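Local coordinates for AgaA (Rhizobium radiobacter, PDB 6HLX), which binds the opine agropinic acid as the periplasmic substrate-binding protein of an ABC importer, at residues P186-V191 and E481-E486; I32-V37 and A158-F163; R67-H72 and D179-G184. All blocks are in the same frame, centred on the assembly; numbering follows the deposited sequence.

Interaction 1 (P186-V191 and E481-E486); sequences PDLDEV and ENTKIE. With ZN (zinc ion), chain S.
The carboxylates of Asp187 and Glu190 are the flat groups, and they face different neighbours. Against Asp187 runs the extended aliphatic stem of Lys484, crossing at about a right angle with CG of Lys484 3.5 Å from OD2 of Asp187. NZ of Lys484 ends 4.3 Å from OD1 of Asp187, beyond salt-bridge range. Glu190 turns both oxygens to a zinc ion, unequally: OE1 lies 2.1 Å from the metal and OE2 2.6 Å, and OE2 is also hydrogen-bonded to NE2 of His192. On this face of the solute-binding fold the C-terminal tail, with strand 484-485, returns beside the loop leading into strand 190-195 of the seven-stranded sheet. No direct hydrogen bond joins the two segments; two waters do so. One donates to OD2 of Asp187 (2.7 Å) and accepts from the backbone N of Ile485. The other accepts from Leu188 N and donates to Thr483 O at 2.7 Å. Leu188 supplies the apolar part, its CD2 meeting CG2 of Ile485 at 3.6 Å while its CG lies against Thr483 O. Next to the cis peptide bond, Pro186 CA lies 3.4 Å from Glu481 O in a CA-H...O contact, with 147° at the hydrogen.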
loop_
_atom_site.group_PDB
_atom_site.type_symbol
_atom_site.label_atom_id
_atom_site.label_comp_id
_atom_site.label_asym_id
_atom_site.label_seq_id
_atom_site.Cartn_x
_atom_site.Cartn_y
_atom_site.Cartn_z
ATOM N N PRO A 186 -19.915 0.271 -14.302
ATOM C CA PRO A 186 -19.578 -1.118 -13.922
ATOM C C PRO A 186 -20.666 -2.083 -14.414
ATOM O O PRO A 186 -21.729 -1.641 -14.863
ATOM C CB PRO A 186 -19.532 -1.050 -12.398
ATOM C CG PRO A 186 -20.590 -0.004 -12.051
ATOM C CD PRO A 186 -20.535 1.013 -13.183
ATOM N N ASP A 187 -20.413 -3.394 -14.345
ATOM C CA ASP A 187 -21.425 -4.361 -14.759
ATOM C C ASP A 187 -22.393 -4.669 -13.601
ATOM O O ASP A 187 -23.595 -4.875 -13.821
ATOM C CB ASP A 187 -20.781 -5.656 -15.272
ATOM C CG ASP A 187 -21.805 -6.494 -16.023
ATOM O OD1 ASP A 187 -22.178 -6.104 -17.150
ATOM O OD2 ASP A 187 -22.278 -7.500 -15.457
ATOM N N LEU A 188 -21.854 -4.708 -12.362
ATOM C CA LEU A 188 -22.655 -5.005 -11.176
ATOM C C LEU A 188 -23.566 -3.853 -10.786
ATOM O O LEU A 188 -23.191 -2.691 -10.914
ATOM C CB LEU A 188 -21.721 -5.332 -9.987
ATOM C CG LEU A 188 -20.830 -6.578 -10.164
ATOM C CD1 LEU A 188 -19.657 -6.568 -9.152
ATOM C CD2 LEU A 188 -21.653 -7.860 -9.981
ATOM N N ASP A 189 -24.745 -4.185 -10.248
ATOM C CA ASP A 189 -25.669 -3.163 -9.769
ATOM C C ASP A 189 -25.273 -2.675 -8.376
ATOM O O ASP A 189 -25.496 -1.508 -8.049
ATOM C CB ASP A 189 -27.108 -3.705 -9.781
ATOM C CG ASP A 189 -27.590 -3.964 -11.201
ATOM O OD1 ASP A 189 -27.510 -3.032 -12.037
ATOM O OD2 ASP A 189 -28.007 -5.100 -11.484
ATOM N N GLU A 190 -24.717 -3.578 -7.538
ATOM C CA GLU A 190 -24.300 -3.261 -6.161
ATOM C C GLU A 190 -23.172 -4.155 -5.730
ATOM O O GLU A 190 -23.017 -5.284 -6.206
ATOM C CB GLU A 190 -25.436 -3.513 -5.141
ATOM C CG GLU A 190 -26.714 -2.764 -5.380
ATOM C CD GLU A 190 -27.751 -2.925 -4.293
ATOM O OE1 GLU A 190 -28.794 -2.265 -4.433
ATOM O OE2 GLU A 190 -27.548 -3.699 -3.333
ATOM N N VAL A 191 -22.417 -3.675 -4.753
ATOM C CA VAL A 191 -21.400 -4.476 -4.094
ATOM C C VAL A 191 -21.583 -4.211 -2.603
ATOM O O VAL A 191 -21.698 -3.044 -2.192
ATOM C CB VAL A 191 -19.943 -4.179 -4.552
ATOM C CG1 VAL A 191 -18.971 -5.194 -3.925
ATOM C CG2 VAL A 191 -19.825 -4.232 -6.074
ATOM N N GLU A 481 -14.923 -2.742 -11.249
ATOM C CA GLU A 481 -15.730 -2.158 -12.329
ATOM C C GLU A 481 -15.889 -3.106 -13.527
ATOM O O GLU A 481 -16.725 -2.853 -14.392
ATOM C CB GLU A 481 -15.160 -0.811 -12.784
ATOM C CG GLU A 481 -13.826 -0.892 -13.518
ATOM C CD GLU A 481 -13.358 0.438 -14.084
ATOM O OE1 GLU A 481 -14.109 1.427 -13.962
ATOM O OE2 GLU A 481 -12.251 0.491 -14.661
ATOM N N ASN A 482 -15.036 -4.141 -13.614
ATOM C CA ASN A 482 -15.069 -5.128 -14.707
ATOM C C ASN A 482 -15.673 -6.450 -14.259
ATOM O O ASN A 482 -15.782 -7.381 -15.058
ATOM C CB ASN A 482 -13.636 -5.428 -15.135
ATOM C CG ASN A 482 -12.874 -4.220 -15.611
ATOM O OD1 ASN A 482 -13.423 -3.333 -16.278
ATOM N ND2 ASN A 482 -11.591 -4.184 -15.292
ATOM N N THR A 483 -15.929 -6.577 -12.962
ATOM C CA THR A 483 -16.397 -7.833 -12.377
ATOM C C THR A 483 -17.843 -8.125 -12.762
ATOM O O THR A 483 -18.668 -7.215 -12.802
ATOM C CB THR A 483 -16.145 -7.808 -10.870
ATOM O OG1 THR A 483 -14.746 -7.496 -10.660
ATOM C CG2 THR A 483 -16.499 -9.144 -10.192
ATOM N N LYS A 484 -18.134 -9.396 -13.038
ATOM C CA LYS A 484 -19.486 -9.871 -13.377
ATOM C C LYS A 484 -19.775 -11.106 -12.539
ATOM O O LYS A 484 -18.847 -11.801 -12.120
ATOM C CB LYS A 484 -19.577 -10.247 -14.869
ATOM C CG LYS A 484 -19.191 -9.125 -15.828
ATOM C CD LYS A 484 -19.444 -9.510 -17.276
ATOM C CE LYS A 484 -19.078 -8.374 -18.201
ATOM N NZ LYS A 484 -19.605 -8.577 -19.585
ATOM N N ILE A 485 -21.061 -11.393 -12.308
ATOM C CA ILE A 485 -21.425 -12.561 -11.532
ATOM C C ILE A 485 -22.662 -13.165 -12.177
ATOM O O ILE A 485 -23.585 -12.443 -12.572
ATOM C CB ILE A 485 -21.604 -12.217 -10.021
ATOM C CG1 ILE A 485 -21.658 -13.494 -9.168
ATOM C CG2 ILE A 485 -22.794 -11.260 -9.742
ATOM C CD1 ILE A 485 -21.444 -13.245 -7.710
ATOM N N GLU A 486 -22.652 -14.484 -12.333
ATOM C CA GLU A 486 -23.801 -15.194 -12.912
ATOM C C GLU A 486 -24.955 -15.148 -11.925
ATOM O O GLU A 486 -24.731 -15.077 -10.713
ATOM C CB GLU A 486 -23.420 -16.659 -13.169
ATOM C CG GLU A 486 -22.537 -16.840 -14.391
ATOM C CD GLU A 486 -22.231 -18.284 -14.735
ATOM O OE1 GLU A 486 -23.108 -19.155 -14.526
ATOM O OE2 GLU A 486 -21.109 -18.545 -15.223
HETATM ZN ZN ZN S . -30.013 -3.031 -2.925
HETATM O O HOH W 1 -22.821 -9.331 -13.496
HETATM O O HOH W 2 -18.869 -4.625 -12.202
HETATM O O HOH W 3 -29.869 -1.590 -1.781
#

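Interaction 2 (I32-V37 and A158-F163); sequences IHRGLV and AGPFKF. With SO4 (sulfate ion), chain V.
Here the C-terminal end of helix 23-32 and the loop toward strand 37-39 pack on the lead-in to strand 161-167, which joins them to the edge of the seven-stranded mixed sheet of this family 5 solute-binding protein. The one direct hydrogen bond is between backbones: Gly159 N donates to Ile32 O at 2.9 Å, with a bent N-H...O angle of 139° and the donor well above the carbonyl plane. A CA-H...O contact runs the other way, Ile32 CA lying 3.2 Å from Phe161 O. Water tightens the same corner. A single molecule accepts from the backbone N atoms of Arg34 and Ala158 and bonds ND1 of His33 from the edge of the imidazole, in its plane, while Ile32 CG2 sits over the centre of one face of that ring. Among charged groups, Arg34 bends at chi2 (-65°), so that its guanidinium folds back and NH1 donates to His33 O at 2.8 Å. NH1 also reaches Leu30 O, and NH2 forms a salt bridge with Glu481, which together should fix the plane of the group. CD of Pro160 packs over one face of that plane, 3.5 Å from NH2 of Arg34. Apolar packing is lighter: CD1 of Ile32 lies at the edge of the Phe163 ring. On the outer side, Lys162 bends at chi3 (-78°) to bring NZ to a sulfate ion, probably from the crystallisation liquor, donating to its O4 at 2.9 Å and, weakly, to its O1 at 3.1 Å.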
loop_
_atom_site.group_PDB
_atom_site.type_symbol
_atom_site.label_atom_id
_atom_site.label_comp_id
_atom_site.label_asym_id
_atom_site.label_seq_id
_atom_site.Cartn_x
_atom_site.Cartn_y
_atom_site.Cartn_z
ATOM N N ILE A 32 -15.465 3.624 -5.338
ATOM C CA ILE A 32 -16.211 4.894 -5.307
ATOM C C ILE A 32 -15.457 6.071 -5.913
ATOM O O ILE A 32 -16.091 7.078 -6.224
ATOM C CB ILE A 32 -16.518 5.182 -3.803
ATOM C CG1 ILE A 32 -17.512 4.134 -3.234
ATOM C CG2 ILE A 32 -16.998 6.634 -3.519
ATOM C CD1 ILE A 32 -17.414 4.118 -1.605
ATOM N N HIS A 33 -14.125 5.992 -5.979
ATOM C CA HIS A 33 -13.334 7.154 -6.379
ATOM C C HIS A 33 -12.450 6.934 -7.583
ATOM O O HIS A 33 -12.063 5.807 -7.863
ATOM C CB HIS A 33 -12.438 7.580 -5.189
ATOM C CG HIS A 33 -13.196 8.137 -4.019
ATOM N ND1 HIS A 33 -13.865 9.339 -4.102
ATOM C CD2 HIS A 33 -13.313 7.652 -2.758
ATOM C CE1 HIS A 33 -14.402 9.535 -2.910
ATOM N NE2 HIS A 33 -14.085 8.542 -2.064
ATOM N N ARG A 34 -12.019 8.052 -8.206
ATOM C CA ARG A 34 -11.084 8.062 -9.320
ATOM C C ARG A 34 -10.160 9.262 -9.170
ATOM O O ARG A 34 -10.576 10.299 -8.647
ATOM C CB ARG A 34 -11.850 8.155 -10.666
ATOM C CG ARG A 34 -12.487 6.829 -11.133
ATOM C CD ARG A 34 -11.416 5.793 -11.450
ATOM N NE ARG A 34 -11.935 4.474 -11.833
ATOM C CZ ARG A 34 -12.221 3.488 -10.984
ATOM N NH1 ARG A 34 -12.118 3.679 -9.668
ATOM N NH2 ARG A 34 -12.633 2.315 -11.440
ATOM N N GLY A 35 -8.929 9.118 -9.668
ATOM C CA GLY A 35 -7.970 10.221 -9.729
ATOM C C GLY A 35 -7.849 10.740 -11.144
ATOM O O GLY A 35 -8.627 10.348 -12.028
ATOM N N LEU A 36 -6.847 11.606 -11.393
ATOM C CA LEU A 36 -6.576 12.099 -12.747
ATOM C C LEU A 36 -6.219 10.891 -13.617
ATOM O O LEU A 36 -6.665 10.771 -14.755
ATOM C CB LEU A 36 -5.402 13.083 -12.715
ATOM C CG LEU A 36 -5.722 14.422 -12.057
ATOM C CD1 LEU A 36 -4.435 15.196 -11.715
ATOM C CD2 LEU A 36 -6.710 15.228 -12.910
ATOM N N VAL A 37 -5.456 9.969 -13.017
ATOM C CA VAL A 37 -5.024 8.702 -13.611
ATOM C C VAL A 37 -5.151 7.612 -12.544
ATOM O O VAL A 37 -5.155 7.916 -11.348
ATOM C CB VAL A 37 -3.562 8.774 -14.122
ATOM C CG1 VAL A 37 -3.429 9.683 -15.343
ATOM C CG2 VAL A 37 -2.593 9.200 -13.008
ATOM N N ALA A 158 -16.143 10.223 -7.938
ATOM C CA ALA A 158 -16.353 10.158 -9.383
ATOM C C ALA A 158 -16.175 8.727 -9.918
ATOM O O ALA A 158 -16.139 8.520 -11.127
ATOM C CB ALA A 158 -15.409 11.139 -10.093
ATOM N N GLY A 159 -16.118 7.756 -9.015
ATOM C CA GLY A 159 -15.900 6.361 -9.395
ATOM C C GLY A 159 -17.135 5.632 -9.906
ATOM O O GLY A 159 -18.222 6.201 -9.932
ATOM N N PRO A 160 -16.970 4.344 -10.308
ATOM C CA PRO A 160 -18.085 3.598 -10.939
ATOM C C PRO A 160 -19.244 3.266 -10.000
ATOM O O PRO A 160 -20.327 2.948 -10.484
ATOM C CB PRO A 160 -17.407 2.312 -11.464
ATOM C CG PRO A 160 -16.176 2.164 -10.610
ATOM C CD PRO A 160 -15.709 3.571 -10.354
ATOM N N PHE A 161 -18.994 3.302 -8.672
ATOM C CA PHE A 161 -20.042 3.040 -7.675
ATOM C C PHE A 161 -20.192 4.223 -6.728
ATOM O O PHE A 161 -19.201 4.900 -6.421
ATOM C CB PHE A 161 -19.745 1.766 -6.872
ATOM C CG PHE A 161 -19.723 0.480 -7.676
ATOM C CD1 PHE A 161 -20.894 -0.256 -7.873
ATOM C CD2 PHE A 161 -18.527 -0.017 -8.191
ATOM C CE1 PHE A 161 -20.875 -1.451 -8.606
ATOM C CE2 PHE A 161 -18.510 -1.205 -8.939
ATOM C CZ PHE A 161 -19.686 -1.911 -9.140
ATOM N N LYS A 162 -21.428 4.455 -6.260
ATOM C CA LYS A 162 -21.777 5.535 -5.331
ATOM C C LYS A 162 -21.890 4.924 -3.955
ATOM O O LYS A 162 -22.397 3.809 -3.818
ATOM C CB LYS A 162 -23.166 6.128 -5.663
ATOM C CG LYS A 162 -23.374 6.617 -7.087
ATOM C CD LYS A 162 -24.737 7.301 -7.241
ATOM C CE LYS A 162 -25.903 6.341 -7.354
ATOM N NZ LYS A 162 -27.155 7.072 -7.684
ATOM N N PHE A 163 -21.488 5.666 -2.922
ATOM C CA PHE A 163 -21.643 5.200 -1.548
ATOM C C PHE A 163 -23.144 5.115 -1.233
ATOM O O PHE A 163 -23.900 6.058 -1.522
ATOM C CB PHE A 163 -20.970 6.193 -0.596
ATOM C CG PHE A 163 -21.121 5.879 0.873
ATOM C CD1 PHE A 163 -20.228 5.023 1.513
ATOM C CD2 PHE A 163 -22.126 6.477 1.630
ATOM C CE1 PHE A 163 -20.332 4.780 2.902
ATOM C CE2 PHE A 163 -22.254 6.211 3.002
ATOM C CZ PHE A 163 -21.354 5.362 3.630
HETATM S S SO4 V . -26.878 7.969 -11.022
HETATM O O1 SO4 V . -26.646 6.527 -10.711
HETATM O O2 SO4 V . -28.351 8.193 -11.272
HETATM O O3 SO4 V . -26.163 8.384 -12.247
HETATM O O4 SO4 V . -26.472 8.789 -9.867
HETATM O O HOH W 4 -13.497 10.338 -6.715
#

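Interaction 3 (R67-H72 and D179-G184); sequences RQAKFH and DYYKKG. With SO4 (sulfate ion), chain V; SO4 (sulfate ion), chain T; ACT (acetate ion), chain K.
Two carboxylates of the protein, those of Glu48 and Glu481, grip NZ of Lys182 in salt bridges; a third acceptor, OXT of an acetate ion probably from the crystallisation liquor, lies 2.8 Å from that NZ. Such negative surroundings probably keep the amine protonated. Its loop connects the antiparallel strands 171-176 and 190-195 of the seven-stranded sheet and meets, at the surface, the loop after strand 61-66 of the five-stranded sheet. Tyr181 carries the contact. Its chi1 of 52° puts the ring in the crowded position between backbone N and carbonyl carbon, where CD2 of Tyr181 touches CB of Ala69 at 3.9 Å. Arg67 crosses the tyrosine at about a right angle: the extended start of its chain brings CD to 3.4 Å from CD1 of Tyr181, and the bend at chi3 then turns the guanidinium to within 10° of the ring plane. Both polar ends are anchored on strand 45-55: NE of Arg67 donates to Glu48 O, NH2 to Pro47 O, and the phenol hydroxyl bonds the Glu48 carboxylate. CE1 of Tyr180 packs over one face of the Tyr181 ring. A water at that ring's edge, in plane, bridges the backbones, accepting from Lys70 N at 2.9 Å and donating to Asp179 O at 2.7 Å. Farther along, Gly184 N donates to O4 of a sulfate ion of similar probable origin at 2.8 Å, with an N-H...O angle of 154°.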
loop_
_atom_site.group_PDB
_atom_site.type_symbol
_atom_site.label_atom_id
_atom_site.label_comp_id
_atom_site.label_asym_id
_atom_site.label_seq_id
_atom_site.Cartn_x
_atom_site.Cartn_y
_atom_site.Cartn_z
ATOM N N ARG A 67 -11.557 15.025 -18.621
ATOM C CA ARG A 67 -12.621 14.301 -19.304
ATOM C C ARG A 67 -13.954 14.918 -18.861
ATOM O O ARG A 67 -14.040 15.483 -17.761
ATOM C CB ARG A 67 -12.555 12.833 -18.806
ATOM C CG ARG A 67 -13.390 11.850 -19.578
ATOM C CD ARG A 67 -13.229 10.455 -18.998
ATOM N NE ARG A 67 -11.896 9.880 -19.189
ATOM C CZ ARG A 67 -11.459 9.343 -20.326
ATOM N NH1 ARG A 67 -12.237 9.328 -21.405
ATOM N NH2 ARG A 67 -10.243 8.812 -20.393
ATOM N N GLN A 68 -14.994 14.800 -19.688
ATOM C CA GLN A 68 -16.333 15.214 -19.271
ATOM C C GLN A 68 -16.791 14.136 -18.267
ATOM O O GLN A 68 -16.879 12.959 -18.615
ATOM C CB GLN A 68 -17.306 15.283 -20.474
ATOM C CG GLN A 68 -18.762 15.501 -20.061
ATOM C CD GLN A 68 -19.008 16.725 -19.208
ATOM O OE1 GLN A 68 -18.512 17.827 -19.492
ATOM N NE2 GLN A 68 -19.799 16.552 -18.137
ATOM N N ALA A 69 -16.979 14.521 -17.014
ATOM C CA ALA A 69 -17.308 13.559 -15.963
ATOM C C ALA A 69 -18.100 14.232 -14.862
ATOM O O ALA A 69 -18.003 15.446 -14.681
ATOM C CB ALA A 69 -16.002 12.977 -15.377
ATOM N N LYS A 70 -18.898 13.437 -14.120
ATOM C CA LYS A 70 -19.675 13.962 -13.011
ATOM C C LYS A 70 -19.344 13.264 -11.699
ATOM O O LYS A 70 -18.939 12.095 -11.685
ATOM C CB LYS A 70 -21.183 13.787 -13.291
ATOM C CG LYS A 70 -21.707 14.783 -14.333
ATOM C CD LYS A 70 -23.226 14.740 -14.378
ATOM C CE LYS A 70 -23.815 15.871 -15.191
ATOM N NZ LYS A 70 -23.654 15.643 -16.647
ATOM N N PHE A 71 -19.556 13.981 -10.591
ATOM C CA PHE A 71 -19.492 13.426 -9.256
ATOM C C PHE A 71 -20.848 12.783 -8.967
ATOM O O PHE A 71 -21.840 13.077 -9.662
ATOM C CB PHE A 71 -19.202 14.507 -8.220
ATOM C CG PHE A 71 -17.794 15.039 -8.294
ATOM C CD1 PHE A 71 -16.708 14.237 -7.938
ATOM C CD2 PHE A 71 -17.555 16.360 -8.646
ATOM C CE1 PHE A 71 -15.396 14.744 -7.964
ATOM C CE2 PHE A 71 -16.252 16.872 -8.670
ATOM C CZ PHE A 71 -15.176 16.062 -8.331
ATOM N N HIS A 72 -20.902 11.946 -7.911
ATOM C CA HIS A 72 -22.124 11.228 -7.531
ATOM C C HIS A 72 -23.305 12.145 -7.181
ATOM O O HIS A 72 -24.459 11.728 -7.289
ATOM C CB HIS A 72 -21.823 10.241 -6.396
ATOM C CG HIS A 72 -20.766 9.246 -6.792
ATOM N ND1 HIS A 72 -19.858 8.739 -5.872
ATOM C CD2 HIS A 72 -20.478 8.736 -8.016
ATOM C CE1 HIS A 72 -19.076 7.926 -6.558
ATOM N NE2 HIS A 72 -19.428 7.871 -7.847
ATOM N N ASP A 179 -24.151 7.526 -14.317
ATOM C CA ASP A 179 -23.488 8.613 -15.054
ATOM C C ASP A 179 -21.959 8.475 -15.095
ATOM O O ASP A 179 -21.276 9.407 -15.528
ATOM C CB ASP A 179 -23.920 9.987 -14.515
ATOM C CG ASP A 179 -25.310 10.421 -14.972
ATOM O OD1 ASP A 179 -25.877 9.763 -15.882
ATOM O OD2 ASP A 179 -25.820 11.419 -14.434
ATOM N N TYR A 180 -21.428 7.276 -14.723
ATOM C CA TYR A 180 -19.975 7.001 -14.807
ATOM C C TYR A 180 -19.536 7.113 -16.280
ATOM O O TYR A 180 -20.312 6.811 -17.196
ATOM C CB TYR A 180 -19.676 5.619 -14.249
ATOM C CG TYR A 180 -18.206 5.259 -14.212
ATOM C CD1 TYR A 180 -17.285 6.060 -13.535
ATOM C CD2 TYR A 180 -17.744 4.083 -14.793
ATOM C CE1 TYR A 180 -15.944 5.684 -13.427
ATOM C CE2 TYR A 180 -16.411 3.694 -14.681
ATOM C CZ TYR A 180 -15.505 4.520 -14.038
ATOM O OH TYR A 180 -14.202 4.123 -13.902
ATOM N N TYR A 181 -18.307 7.610 -16.505
ATOM C CA TYR A 181 -17.843 7.933 -17.867
ATOM C C TYR A 181 -17.408 6.763 -18.751
ATOM O O TYR A 181 -17.149 6.995 -19.942
ATOM C CB TYR A 181 -16.723 8.984 -17.815
ATOM C CG TYR A 181 -15.587 8.628 -16.884
ATOM C CD1 TYR A 181 -14.543 7.805 -17.304
ATOM C CD2 TYR A 181 -15.544 9.129 -15.584
ATOM C CE1 TYR A 181 -13.486 7.484 -16.450
ATOM C CE2 TYR A 181 -14.496 8.809 -14.717
ATOM C CZ TYR A 181 -13.478 7.978 -15.151
ATOM O OH TYR A 181 -12.437 7.708 -14.290
ATOM N N LYS A 182 -17.324 5.531 -18.222
ATOM C CA LYS A 182 -16.936 4.388 -19.060
ATOM C C LYS A 182 -18.171 3.627 -19.508
ATOM O O LYS A 182 -18.990 3.229 -18.674
ATOM C CB LYS A 182 -15.981 3.449 -18.314
ATOM C CG LYS A 182 -14.660 4.096 -17.938
ATOM C CD LYS A 182 -13.713 3.099 -17.306
ATOM C CE LYS A 182 -12.440 3.776 -16.824
ATOM N NZ LYS A 182 -11.464 2.794 -16.247
ATOM N N LYS A 183 -18.324 3.437 -20.839
ATOM C CA LYS A 183 -19.474 2.725 -21.410
ATOM C C LYS A 183 -19.526 1.273 -20.894
ATOM O O LYS A 183 -18.501 0.597 -20.853
ATOM C CB LYS A 183 -19.371 2.751 -22.952
ATOM C CG LYS A 183 -20.658 2.323 -23.647
ATOM C CD LYS A 183 -20.450 2.112 -25.146
ATOM C CE LYS A 183 -21.745 2.123 -25.938
ATOM N NZ LYS A 183 -22.657 1.004 -25.575
ATOM N N GLY A 184 -20.704 0.848 -20.456
ATOM C CA GLY A 184 -20.944 -0.505 -19.958
ATOM C C GLY A 184 -20.304 -0.822 -18.625
ATOM O O GLY A 184 -20.206 -1.995 -18.239
HETATM S S SO4 V . -26.878 7.969 -11.022
HETATM O O1 SO4 V . -26.646 6.527 -10.711
HETATM O O2 SO4 V . -28.351 8.193 -11.272
HETATM O O3 SO4 V . -26.163 8.384 -12.247
HETATM O O4 SO4 V . -26.472 8.789 -9.867
HETATM S S SO4 T . -23.812 3.177 -20.693
HETATM O O1 SO4 T . -25.234 3.224 -20.344
HETATM O O2 SO4 T . -23.666 2.898 -22.125
HETATM O O3 SO4 T . -23.206 4.468 -20.385
HETATM O O4 SO4 T . -23.156 2.121 -19.920
HETATM C C ACT K . -10.886 0.727 -19.575
HETATM O O ACT K . -10.666 -0.493 -19.755
HETATM O OXT ACT K . -10.623 1.356 -18.520
HETATM C CH3 ACT K . -11.536 1.510 -20.740
HETATM O O HOH W 5 -18.917 10.766 -15.220
#

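Overall arrangement
From the N terminus, the chain opens interaction 2 at 32-37 and then, after three strands of the five-stranded sheet, interaction 3 at 67-72. Interaction 2 closes at 158-163 and interaction 3 at 179-184, so the two loops cross. Interaction 2 ties the end of helix 23-32 to strand 161-167, and interaction 3 ties the loop after strand 61-66 to the connection between strands 171-176 and 190-195. His72 of interaction 3 bonds the carbonyl of Gly159 in interaction 2. Interaction 1 follows in series: it opens at 186-191 and closes only at 481-486, after the chain has built the six-stranded sheet and returned. The carboxylate of Glu481 connects it to both other contacts, with Tyr180 a further partner.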